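Local coordinates for carbohydrate binding module family 33 and 10 domain protein (PDB 6RW7), which is a copper-dependent lytic polysaccharide monooxygenase domain of family AA10 that probably binds and oxidatively cleaves cellulose, at residues E73-P77 with A78-T82. Numbering follows the deposited sequence.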
loop_
_atom_site.group_PDB
_atom_site.type_symbol
_atom_site.label_atom_id
_atom_site.label_comp_id
_atom_site.label_asym_id
_atom_site.label_seq_id
_atom_site.Cartn_x
_atom_site.Cartn_y
_atom_site.Cartn_z
ATOM N N GLU A 73 -7.599 9.303 7.915
ATOM C CA GLU A 73 -8.861 9.903 8.390
ATOM C C GLU A 73 -9.858 8.854 8.862
ATOM O O GLU A 73 -10.685 9.196 9.714
ATOM C CB GLU A 73 -9.487 10.719 7.265
ATOM C CG GLU A 73 -8.610 11.877 6.852
ATOM C CD GLU A 73 -9.218 12.872 5.886
ATOM O OE1 GLU A 73 -10.447 12.817 5.693
ATOM O OE2 GLU A 73 -8.479 13.694 5.326
ATOM N N THR A 74 -9.884 7.667 8.278
ATOM C CA THR A 74 -10.949 6.680 8.642
ATOM C C THR A 74 -10.739 6.180 10.074
ATOM O O THR A 74 -11.731 6.080 10.852
ATOM C CB THR A 74 -10.998 5.534 7.621
ATOM O OG1 THR A 74 -11.092 6.160 6.335
ATOM C CG2 THR A 74 -12.119 4.550 7.888
ATOM N N TRP A 75 -9.500 5.819 10.395
ATOM C CA TRP A 75 -9.062 5.380 11.734
ATOM C C TRP A 75 -7.574 5.683 11.858
ATOM O O TRP A 75 -6.863 5.652 10.850
ATOM C CB TRP A 75 -9.370 3.903 12.022
ATOM C CG TRP A 75 -9.944 3.066 10.921
ATOM C CD1 TRP A 75 -11.130 2.390 10.953
ATOM C CD2 TRP A 75 -9.339 2.756 9.660
ATOM N NE1 TRP A 75 -11.299 1.659 9.812
ATOM C CE2 TRP A 75 -10.226 1.878 8.988
ATOM C CE3 TRP A 75 -8.158 3.161 9.026
ATOM C CZ2 TRP A 75 -9.938 1.383 7.724
ATOM C CZ3 TRP A 75 -7.891 2.680 7.764
ATOM C CH2 TRP A 75 -8.771 1.804 7.123
ATOM N N ASN A 76 -7.134 5.942 13.081
ATOM C CA ASN A 76 -5.701 6.182 13.355
ATOM C C ASN A 76 -5.434 5.638 14.747
ATOM O O ASN A 76 -5.999 6.169 15.705
ATOM C CB ASN A 76 -5.382 7.663 13.215
ATOM C CG ASN A 76 -3.916 7.950 13.407
ATOM O OD1 ASN A 76 -3.100 7.089 13.125
ATOM N ND2 ASN A 76 -3.593 9.160 13.839
ATOM N N PRO A 77 -4.671 4.548 14.932
ATOM C CA PRO A 77 -4.004 3.813 13.855
ATOM C C PRO A 77 -4.981 3.064 12.947
ATOM O O PRO A 77 -6.123 2.819 13.328
ATOM C CB PRO A 77 -3.083 2.821 14.601
ATOM C CG PRO A 77 -3.716 2.651 15.952
ATOM C CD PRO A 77 -4.384 3.973 16.259
ATOM N N ALA A 78 -4.521 2.711 11.747
ATOM C CA ALA A 78 -5.278 1.854 10.811
ATOM C C ALA A 78 -5.144 0.397 11.250
ATOM O O ALA A 78 -4.138 -0.008 11.854
ATOM C CB ALA A 78 -4.771 2.022 9.390
ATOM N N PRO A 79 -6.078 -0.482 10.847
ATOM C CA PRO A 79 -5.846 -1.923 10.960
ATOM C C PRO A 79 -4.468 -2.312 10.398
ATOM O O PRO A 79 -3.796 -3.178 10.906
ATOM C CB PRO A 79 -6.997 -2.495 10.120
ATOM C CG PRO A 79 -8.107 -1.482 10.307
ATOM C CD PRO A 79 -7.408 -0.146 10.301
ATOM N N TYR A 80 -4.067 -1.621 9.320
ATOM C CA TYR A 80 -2.875 -1.951 8.495
ATOM C C TYR A 80 -1.589 -1.493 9.170
ATOM O O TYR A 80 -0.519 -1.859 8.662
ATOM C CB TYR A 80 -3.099 -1.422 7.075
ATOM C CG TYR A 80 -4.379 -2.009 6.529
ATOM C CD1 TYR A 80 -4.462 -3.367 6.253
ATOM C CD2 TYR A 80 -5.536 -1.255 6.452
ATOM C CE1 TYR A 80 -5.650 -3.960 5.870
ATOM C CE2 TYR A 80 -6.734 -1.838 6.087
ATOM C CZ TYR A 80 -6.794 -3.187 5.795
ATOM O OH TYR A 80 -7.977 -3.753 5.439
ATOM N N ASP A 81 -1.672 -0.782 10.294
ATOM C CA ASP A 81 -0.493 -0.410 11.116
ATOM C C ASP A 81 -0.180 -1.507 12.125
ATOM O O ASP A 81 0.937 -1.502 12.650
ATOM C CB ASP A 81 -0.723 0.916 11.836
ATOM C CG ASP A 81 -0.805 2.079 10.881
ATOM O OD1 ASP A 81 0.091 2.170 9.989
ATOM O OD2 ASP A 81 -1.742 2.891 11.040
ATOM N N THR A 82 -1.121 -2.400 12.422
ATOM C CA THR A 82 -0.972 -3.422 13.485
ATOM C C THR A 82 0.344 -4.185 13.304
ATOM O O THR A 82 0.554 -4.817 12.272
ATOM C CB THR A 82 -2.173 -4.372 13.461
ATOM O OG1 THR A 82 -3.358 -3.574 13.549
ATOM C CG2 THR A 82 -2.132 -5.357 14.605
HETATM O O HOH W 1 -2.286 5.578 10.772
#
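Pro-79 packs squarely against the indole of Trp-75, its CD lying 3.5 Å from the centroid of the six-membered ring and only 10° off the ring normal, a CH-pi contact over the face. On the opposite face sits Thr-74 CG2, displaced toward the rim, so the indole is sandwiched between a methyl group and a proline methylene. Ala-78 adds a second apolar contact, its CB approaching Trp-75 CZ3 obliquely at 3.6 Å, and the ring's far end, CH2, meets the edge of Tyr-80 at CE2 (4.3 Å). CG of Trp-75 is nearly eclipsed with the backbone N (chi1 5°), a probably strained torsion that carries the indole toward Ala-78 and Pro-79. With Trp-75 replaced by an alanine, Pro-79 CD and Ala-78 CB would probably lose the aromatic surface they pack on.

The polar contacts centre on Asp-81. Its CG stands anti to the carbonyl carbon and beside the backbone N, turning the carboxylate back to the amide of Ala-78; OD2 accepts from Ala-78 N at 2.9 Å, on the anti side and 25° out of the carboxylate plane. The same oxygen takes a water (2.8 Å from its O to OD2) that also donates to Asn-76 OD1, joining Asp-81 to the residue before the cis Pro-77. OD1 is held by the amide of Gly-69. Asp-81 N returns a bond to Ala-78 O, and both donors of Thr-82 grip Pro-79 O from the same face of its plane, OG1 at 2.7 Å and tilted from that plane, bracing the short 3-10 turn 79-81.

Tyr-80 OH bonds Cys-14 O, and Trp-75 also meets His-44, tying this loop between strands 52-54 and 89-90 to its surroundings; the Trp-75 side chain lies about 12 Å from the bound copper(I) ion. Dispersion and CH-pi contacts thus hold the indole against Ala-78 and Pro-79, while the Asp-81 carboxylate, engaged through both oxygens, ties down the chain after the cis proline.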